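Local coordinates for protein ketosynthase (Streptomyces sp. MSC090213JE08, PDB 6KXD) that probably elongates ACP-bound acyl chains by decarboxylative condensation with malonyl-ACP, serving as the ketosynthase of the ishigamide highly reducing type II polyketide synthase, at residues A[23-28]-A[349-354]; A[68-73]-A[149-154]; A[93-98]-A[239-244]. All coordinates share one frame; numbering follows the deposited sequence.

Interaction 1 of 3, residues A[23-28]-A[349-354]; sequences TGVEEY and CGLAIE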
loop_
_atom_site.group_PDB
_atom_site.type_symbol
_atom_site.label_atom_id
_atom_site.label_comp_id
_atom_site.label_asym_id
_atom_site.label_seq_id
_atom_site.Cartn_x
_atom_site.Cartn_y
_atom_site.Cartn_z
ATOM N N THR A 23 1.546 -17.164 18.219
ATOM C CA THR A 23 2.444 -16.003 18.244
ATOM C C THR A 23 3.873 -16.532 18.315
ATOM O O THR A 23 4.198 -17.327 19.187
ATOM C CB THR A 23 2.089 -15.094 19.426
ATOM O OG1 THR A 23 0.808 -14.509 19.191
ATOM C CG2 THR A 23 3.113 -14.003 19.646
ATOM N N GLY A 24 4.706 -16.125 17.361
ATOM C CA GLY A 24 6.039 -16.633 17.179
ATOM C C GLY A 24 6.062 -17.819 16.242
ATOM O O GLY A 24 5.048 -18.476 16.075
ATOM N N VAL A 25 7.228 -18.045 15.633
ATOM C CA VAL A 25 7.439 -19.025 14.599
ATOM C C VAL A 25 7.083 -20.423 15.137
ATOM O O VAL A 25 6.537 -21.262 14.386
ATOM C CB VAL A 25 8.878 -18.951 14.039
ATOM C CG1 VAL A 25 9.947 -19.346 15.045
ATOM C CG2 VAL A 25 9.033 -19.786 12.783
ATOM N N GLU A 26 7.397 -20.687 16.419
ATOM C CA GLU A 26 7.141 -22.014 17.036
ATOM C C GLU A 26 5.639 -22.251 17.167
ATOM O O GLU A 26 5.141 -23.215 16.621
ATOM C CB GLU A 26 7.756 -22.152 18.426
ATOM C CG GLU A 26 9.078 -22.874 18.447
ATOM C CD GLU A 26 9.589 -23.007 19.871
ATOM O OE1 GLU A 26 8.994 -23.805 20.648
ATOM O OE2 GLU A 26 10.533 -22.266 20.218
ATOM N N GLU A 27 4.964 -21.367 17.909
ATOM C CA GLU A 27 3.514 -21.404 18.123
ATOM C C GLU A 27 2.790 -21.510 16.770
ATOM O O GLU A 27 1.752 -22.147 16.673
ATOM C CB GLU A 27 3.028 -20.148 18.831
ATOM C CG GLU A 27 2.763 -20.255 20.323
ATOM C CD GLU A 27 1.456 -19.579 20.739
ATOM O OE1 GLU A 27 0.491 -20.300 21.069
ATOM O OE2 GLU A 27 1.388 -18.331 20.728
ATOM N N TYR A 28 3.327 -20.856 15.730
ATOM C CA TYR A 28 2.609 -20.733 14.463
ATOM C C TYR A 28 2.805 -22.000 13.651
ATOM O O TYR A 28 1.854 -22.513 13.097
ATOM C CB TYR A 28 3.094 -19.519 13.668
ATOM C CG TYR A 28 2.335 -19.253 12.387
ATOM C CD1 TYR A 28 0.981 -19.003 12.413
ATOM C CD2 TYR A 28 2.992 -19.174 11.172
ATOM C CE1 TYR A 28 0.270 -18.725 11.252
ATOM C CE2 TYR A 28 2.308 -18.884 10.000
ATOM C CZ TYR A 28 0.938 -18.681 10.040
ATOM O OH TYR A 28 0.259 -18.365 8.895
ATOM N N CYS A 349 3.945 -20.991 4.122
ATOM C CA CYS A 349 4.627 -21.569 2.969
ATOM C C CYS A 349 6.107 -21.803 3.228
ATOM O O CYS A 349 6.653 -22.835 2.798
ATOM C CB CYS A 349 4.478 -20.705 1.728
ATOM S SG CYS A 349 2.804 -20.802 1.085
ATOM N N GLY A 350 6.755 -20.843 3.882
ATOM C CA GLY A 350 8.138 -21.005 4.154
ATOM C C GLY A 350 8.356 -22.114 5.169
ATOM O O GLY A 350 9.330 -22.859 5.088
ATOM N N LEU A 351 7.463 -22.172 6.155
ATOM C CA LEU A 351 7.552 -23.138 7.253
ATOM C C LEU A 351 7.232 -24.539 6.714
ATOM O O LEU A 351 7.827 -25.563 7.142
ATOM C CB LEU A 351 6.573 -22.707 8.332
ATOM C CG LEU A 351 7.015 -21.523 9.178
ATOM C CD1 LEU A 351 5.913 -21.094 10.125
ATOM C CD2 LEU A 351 8.308 -21.835 9.936
ATOM N N ALA A 352 6.309 -24.577 5.750
ATOM C CA ALA A 352 5.912 -25.803 5.094
ATOM C C ALA A 352 7.123 -26.369 4.373
ATOM O O ALA A 352 7.356 -27.581 4.481
ATOM C CB ALA A 352 4.767 -25.589 4.143
ATOM N N ILE A 353 7.874 -25.493 3.678
ATOM C CA ILE A 353 9.113 -25.833 2.973
ATOM C C ILE A 353 10.131 -26.405 3.960
ATOM O O ILE A 353 10.663 -27.478 3.701
ATOM C CB ILE A 353 9.709 -24.631 2.217
ATOM C CG1 ILE A 353 8.981 -24.396 0.890
ATOM C CG2 ILE A 353 11.204 -24.802 2.015
ATOM C CD1 ILE A 353 9.132 -22.990 0.352
ATOM N N GLU A 354 10.403 -25.643 5.025
ATOM C CA GLU A 354 11.440 -25.889 6.014
ATOM C C GLU A 354 11.167 -27.204 6.767
ATOM O O GLU A 354 12.095 -27.956 7.020
ATOM C CB GLU A 354 11.491 -24.693 6.969
ATOM C CG GLU A 354 12.703 -24.653 7.888
ATOM C CD GLU A 354 12.686 -23.516 8.909
ATOM O OE1 GLU A 354 11.647 -22.848 9.041
ATOM O OE2 GLU A 354 13.709 -23.310 9.592
#
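The ring of Tyr28 is the flat group in this contact, and Leu351 approaches it obliquely, its methyl CD1 3.6 Å from Tyr28 CD2. The ring arrives there because CG of Tyr28 stands anti to the backbone N (chi1 -176°), which carries its far end closer to 349-354 than the direction of its CB alone would. Its hydroxyl is hydrogen-bonded to the carbonyl O of Leu344, two turns before Leu351 on helix 341-355, so the ring is held at its OH end by the helix whose leucine it touches. The second methyl of Leu351, CD2, packs against CG2 of Val25, also at 3.6 Å. The fork of Leu351 therefore divides between two residues that lie three positions apart on helix 24-34. Within the thiolase-like fold of the ketosynthase, this joins helix 24-34, which follows strands 10-19 and 22-23, to a helix late in the chain, with Phe15 and Val17 of strand 10-19 touching Leu351 and Tyr28 respectively. The two backbones stay apart, the nearest CA atoms, those of Val25 and Leu351, being separated by 8.4 Å. Away from the interface, Glu27 turns back to Thr23, whose backbone N-H donates to Glu27 OE2 at an N to OE2 distance of 2.8 Å, from above the carboxylate plane.

Interaction 2 of 3, residues A[68-73]-A[149-154]; sequences HHVPLD and STVIAR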
loop_
_atom_site.group_PDB
_atom_site.type_symbol
_atom_site.label_atom_id
_atom_site.label_comp_id
_atom_site.label_asym_id
_atom_site.label_seq_id
_atom_site.Cartn_x
_atom_site.Cartn_y
_atom_site.Cartn_z
ATOM N N HIS A 68 9.373 -1.883 22.770
ATOM C CA HIS A 68 10.249 -1.328 23.808
ATOM C C HIS A 68 10.339 0.188 23.726
ATOM O O HIS A 68 10.492 0.866 24.791
ATOM C CB HIS A 68 11.635 -1.964 23.686
ATOM C CG HIS A 68 11.658 -3.402 24.044
ATOM N ND1 HIS A 68 11.729 -3.829 25.361
ATOM C CD2 HIS A 68 11.657 -4.507 23.274
ATOM C CE1 HIS A 68 11.720 -5.140 25.383
ATOM N NE2 HIS A 68 11.675 -5.576 24.120
ATOM N N HIS A 69 10.328 0.728 22.492
ATOM C CA HIS A 69 10.753 2.075 22.227
ATOM C C HIS A 69 9.587 2.968 21.863
ATOM O O HIS A 69 9.581 4.069 22.225
ATOM C CB HIS A 69 11.785 2.134 21.101
ATOM C CG HIS A 69 13.034 1.451 21.479
ATOM N ND1 HIS A 69 13.668 0.532 20.665
ATOM C CD2 HIS A 69 13.758 1.550 22.612
ATOM C CE1 HIS A 69 14.753 0.114 21.277
ATOM N NE2 HIS A 69 14.813 0.700 22.481
ATOM N N VAL A 70 8.664 2.461 21.041
ATOM C CA VAL A 70 7.605 3.256 20.546
ATOM C C VAL A 70 6.506 3.247 21.604
ATOM O O VAL A 70 6.029 2.183 21.966
ATOM C CB VAL A 70 7.095 2.685 19.208
ATOM C CG1 VAL A 70 5.904 3.487 18.729
ATOM C CG2 VAL A 70 8.196 2.677 18.161
ATOM N N PRO A 71 6.005 4.399 22.084
ATOM C CA PRO A 71 4.839 4.398 22.955
ATOM C C PRO A 71 3.665 3.704 22.267
ATOM O O PRO A 71 3.436 3.954 21.094
ATOM C CB PRO A 71 4.501 5.869 23.150
ATOM C CG PRO A 71 5.799 6.588 22.866
ATOM C CD PRO A 71 6.512 5.744 21.843
ATOM N N LEU A 72 2.948 2.880 23.019
ATOM C CA LEU A 72 1.805 2.123 22.482
ATOM C C LEU A 72 0.728 3.041 21.917
ATOM O O LEU A 72 0.065 2.664 20.905
ATOM C CB LEU A 72 1.241 1.198 23.564
ATOM C CG LEU A 72 2.187 0.094 24.031
ATOM C CD1 LEU A 72 1.522 -0.748 25.123
ATOM C CD2 LEU A 72 2.632 -0.766 22.866
ATOM N N ASP A 73 0.543 4.248 22.473
ATOM C CA ASP A 73 -0.504 5.060 21.968
ATOM C C ASP A 73 -0.111 5.707 20.620
ATOM O O ASP A 73 -0.914 6.390 20.043
ATOM C CB ASP A 73 -0.983 6.092 22.977
ATOM C CG ASP A 73 0.012 7.179 23.295
ATOM O OD1 ASP A 73 1.095 7.239 22.645
ATOM O OD2 ASP A 73 -0.284 7.924 24.235
ATOM N N SER A 149 4.414 1.093 8.629
ATOM C CA SER A 149 5.763 0.840 8.193
ATOM C C SER A 149 6.757 1.645 8.999
ATOM O O SER A 149 7.759 1.097 9.413
ATOM C CB SER A 149 5.883 1.122 6.680
ATOM O OG SER A 149 5.422 -0.030 6.019
ATOM N N THR A 150 6.452 2.915 9.200
ATOM C CA THR A 150 7.381 3.843 9.851
ATOM C C THR A 150 7.584 3.467 11.327
ATOM O O THR A 150 8.694 3.611 11.846
ATOM C CB THR A 150 6.955 5.307 9.732
ATOM O OG1 THR A 150 5.690 5.551 10.360
ATOM C CG2 THR A 150 6.965 5.762 8.285
ATOM N N VAL A 151 6.550 2.959 12.013
ATOM C CA VAL A 151 6.748 2.629 13.441
ATOM C C VAL A 151 7.739 1.480 13.613
ATOM O O VAL A 151 8.345 1.401 14.670
ATOM C CB VAL A 151 5.453 2.296 14.193
ATOM C CG1 VAL A 151 4.616 3.527 14.420
ATOM C CG2 VAL A 151 4.695 1.178 13.496
ATOM N N ILE A 152 7.796 0.538 12.667
ATOM C CA ILE A 152 8.756 -0.521 12.709
ATOM C C ILE A 152 10.149 0.097 12.688
ATOM O O ILE A 152 11.018 -0.356 13.435
ATOM C CB ILE A 152 8.607 -1.517 11.569
ATOM C CG1 ILE A 152 7.282 -2.272 11.714
ATOM C CG2 ILE A 152 9.821 -2.428 11.515
ATOM C CD1 ILE A 152 6.910 -3.086 10.545
ATOM N N ALA A 153 10.342 1.074 11.797
ATOM C CA ALA A 153 11.664 1.679 11.689
ATOM C C ALA A 153 11.991 2.337 13.032
ATOM O O ALA A 153 13.154 2.299 13.525
ATOM C CB ALA A 153 11.754 2.655 10.548
ATOM N N ARG A 154 10.985 2.995 13.595
ATOM C CA ARG A 154 11.133 3.675 14.876
ATOM C C ARG A 154 11.548 2.681 15.961
ATOM O O ARG A 154 12.491 2.921 16.722
ATOM C CB ARG A 154 9.839 4.388 15.267
ATOM C CG ARG A 154 9.602 5.662 14.481
ATOM C CD ARG A 154 8.392 6.406 14.982
ATOM N NE ARG A 154 8.537 6.801 16.368
ATOM C CZ ARG A 154 7.508 7.152 17.144
ATOM N NH1 ARG A 154 6.301 7.235 16.613
ATOM N NH2 ARG A 154 7.699 7.427 18.424
#
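Val151 and Arg154, one turn apart on helix 147-156, receive Val70 from the loop that leads into helix 77-93, a loop-on-helix packing within the N-terminal part of the thiolase-like fold. Val151 comes first in sequence. Its carbonyl O lies 3.7 Å from CG2 of Val70, while the CG1 methyls of the two valines are only loosely apposed at 4.5 Å. Arg154 makes the broader contact, and it also packs on Ile261 of another chain of the assembly. Its CB sits 3.7 Å from Val70 CG2, and a bend in the chain at chi3 (61°) brings the guanidinium back toward the loop, where Val70 CG1 lies 4.1 Å above one face of the group, offset toward the rim. The valine crosses the arginine at about a right angle. The charge of Arg154 is met by Asp74, just beyond the loop segment, through a salt bridge from NH2 to OD2. The carboxylate of Glu155, the next helix residue, accepts hydrogen bonds from three backbone N-H groups, that of His68 at OE2 and those of His69 and Val70 at OE1. Next to Val70, the ring carbon CD of Pro71 comes within 4.0 Å of Arg154 NH2.

Interaction 3 of 3, residues A[93-98]-A[239-244]; sequences AGLTED and VLESLE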
loop_
_atom_site.group_PDB
_atom_site.type_symbol
_atom_site.label_atom_id
_atom_site.label_comp_id
_atom_site.label_asym_id
_atom_site.label_seq_id
_atom_site.Cartn_x
_atom_site.Cartn_y
_atom_site.Cartn_z
ATOM N N ALA A 93 15.777 -13.727 12.880
ATOM C CA ALA A 93 16.805 -13.701 11.861
ATOM C C ALA A 93 18.207 -13.627 12.492
ATOM O O ALA A 93 19.171 -13.744 11.771
ATOM C CB ALA A 93 16.582 -12.551 10.919
ATOM N N GLY A 94 18.293 -13.395 13.806
ATOM C CA GLY A 94 19.587 -13.216 14.503
ATOM C C GLY A 94 20.128 -11.811 14.314
ATOM O O GLY A 94 21.324 -11.568 14.405
ATOM N N LEU A 95 19.223 -10.872 14.028
ATOM C CA LEU A 95 19.571 -9.501 13.714
ATOM C C LEU A 95 19.196 -8.674 14.929
ATOM O O LEU A 95 18.103 -8.798 15.451
ATOM C CB LEU A 95 18.776 -8.996 12.497
ATOM C CG LEU A 95 19.310 -9.383 11.120
ATOM C CD1 LEU A 95 18.339 -8.999 10.018
ATOM C CD2 LEU A 95 20.653 -8.725 10.875
ATOM N N THR A 96 20.098 -7.813 15.367
ATOM C CA THR A 96 19.761 -6.935 16.458
ATOM C C THR A 96 19.584 -5.523 15.889
ATOM O O THR A 96 19.860 -5.279 14.706
ATOM C CB THR A 96 20.817 -7.038 17.562
ATOM O OG1 THR A 96 20.330 -6.233 18.636
ATOM C CG2 THR A 96 22.188 -6.606 17.092
ATOM N N GLU A 97 19.113 -4.602 16.734
ATOM C CA GLU A 97 18.930 -3.211 16.337
ATOM C C GLU A 97 20.273 -2.629 15.864
ATOM O O GLU A 97 20.292 -1.762 14.986
ATOM C CB GLU A 97 18.347 -2.411 17.499
ATOM C CG GLU A 97 16.953 -2.859 17.878
ATOM C CD GLU A 97 16.456 -2.192 19.139
ATOM O OE1 GLU A 97 17.034 -1.156 19.515
ATOM O OE2 GLU A 97 15.508 -2.713 19.746
ATOM N N ASP A 98 21.381 -3.121 16.442
ATOM C CA ASP A 98 22.733 -2.673 16.100
ATOM C C ASP A 98 23.043 -3.022 14.638
ATOM O O ASP A 98 23.537 -2.174 13.897
ATOM C CB ASP A 98 23.780 -3.260 17.050
ATOM C CG ASP A 98 23.628 -2.837 18.501
ATOM O OD1 ASP A 98 23.107 -1.725 18.744
ATOM O OD2 ASP A 98 24.043 -3.625 19.384
ATOM N N VAL A 239 11.821 -11.459 7.222
ATOM C CA VAL A 239 13.110 -10.876 6.890
ATOM C C VAL A 239 13.595 -11.496 5.581
ATOM O O VAL A 239 13.833 -12.731 5.516
ATOM C CB VAL A 239 14.146 -11.054 8.022
ATOM C CG1 VAL A 239 15.451 -10.356 7.664
ATOM C CG2 VAL A 239 13.609 -10.552 9.352
ATOM N N LEU A 240 13.746 -10.642 4.557
ATOM C CA LEU A 240 14.335 -10.978 3.311
ATOM C C LEU A 240 15.754 -10.416 3.306
ATOM O O LEU A 240 15.964 -9.294 3.766
ATOM C CB LEU A 240 13.572 -10.356 2.140
ATOM C CG LEU A 240 12.322 -11.098 1.681
ATOM C CD1 LEU A 240 11.243 -11.034 2.739
ATOM C CD2 LEU A 240 11.825 -10.505 0.370
ATOM N N GLU A 241 16.678 -11.164 2.716
ATOM C CA GLU A 241 18.088 -10.782 2.685
ATOM C C GLU A 241 18.724 -11.303 1.416
ATOM O O GLU A 241 18.333 -12.361 0.936
ATOM C CB GLU A 241 18.839 -11.411 3.857
ATOM C CG GLU A 241 18.775 -10.612 5.133
ATOM C CD GLU A 241 19.706 -11.147 6.220
ATOM O OE1 GLU A 241 19.199 -11.840 7.131
ATOM O OE2 GLU A 241 20.933 -10.864 6.152
ATOM N N SER A 242 19.685 -10.554 0.871
ATOM C CA SER A 242 20.436 -11.088 -0.266
ATOM C C SER A 242 21.099 -12.379 0.212
ATOM O O SER A 242 21.474 -12.462 1.376
ATOM C CB SER A 242 21.447 -10.120 -0.794
ATOM O OG SER A 242 22.499 -9.946 0.134
ATOM N N LEU A 243 21.161 -13.396 -0.652
ATOM C CA LEU A 243 21.911 -14.613 -0.284
ATOM C C LEU A 243 23.316 -14.236 0.218
ATOM O O LEU A 243 23.762 -14.749 1.225
ATOM C CB LEU A 243 21.993 -15.563 -1.479
ATOM C CG LEU A 243 22.774 -16.853 -1.204
ATOM C CD1 LEU A 243 22.149 -17.607 -0.039
ATOM C CD2 LEU A 243 22.834 -17.732 -2.448
ATOM N N GLU A 244 23.995 -13.337 -0.504
ATOM C CA GLU A 244 25.327 -12.861 -0.144
ATOM C C GLU A 244 25.370 -12.460 1.329
ATOM O O GLU A 244 26.261 -12.855 2.055
ATOM C CB GLU A 244 25.697 -11.593 -0.908
ATOM C CG GLU A 244 26.315 -11.810 -2.267
ATOM C CD GLU A 244 26.422 -10.500 -3.031
ATOM O OE1 GLU A 244 27.515 -9.885 -2.997
ATOM O OE2 GLU A 244 25.396 -10.074 -3.625
#
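Apolar packing carries most of the contact, with Val239 presenting both methyls to the 93-98 segment. CG2 is 3.9 Å from Ala93 CB, and CG1 is 4.0 Å from Leu95 CD1. This division follows from chi1 of -177°, which sets CG1 anti to the backbone N and CG2 anti to the carbonyl carbon. The nearest CA atoms, those of Ala93 and Val239, are 6.8 Å apart.

The polar element is Glu241, buried and approaching Leu95 from the opposite direction: its OE1 lies 4.1 Å from Leu95 CD1, setting a carboxylate oxygen against a methyl. That carboxylate is well partnered, OE1 by a salt bridge to Arg249 and a hydrogen bond to Thr13, OE2 by a salt bridge to Arg103 and a hydrogen bond with Ser245 OG. Arg249 also donates to the carbonyl O of Ala93, linking the two segments indirectly.

In backbone terms, Gly94, with positive phi, closes a Schellman motif at the end of helix 77-93; after this turn Leu95, like Ala93, points its CB toward strand 234-242. That strand runs between strands 10-19 and 191-198 in the central sheet: Thr13 touches both Val239 and Ala93, and Ile191 both Val239 and Leu95, so the helix end and its turn pack against these strands.

How the interactions relate
From the N terminus, helix 24-34 comes first and meets helix 341-355 late in the chain, so interaction 1 closes the longest loop, of 320 residues, and encloses both other contacts. Next, the loop ahead of helix 77-93 opens interaction 2, and the turn after that helix opens interaction 3; 149-154 closes the former and 239-244 the latter, so their segments alternate and the two loops cross. Interactions 2 and 3 lie before and after helix 77-93, tying the loop ahead of it to helix 147-156 and the turn behind it to strand 234-242, and they touch where His69 CE1 meets Glu97 OE1 at 3.1 Å. Interaction 1 stands apart, its centre about 17 Å from that of interaction 3.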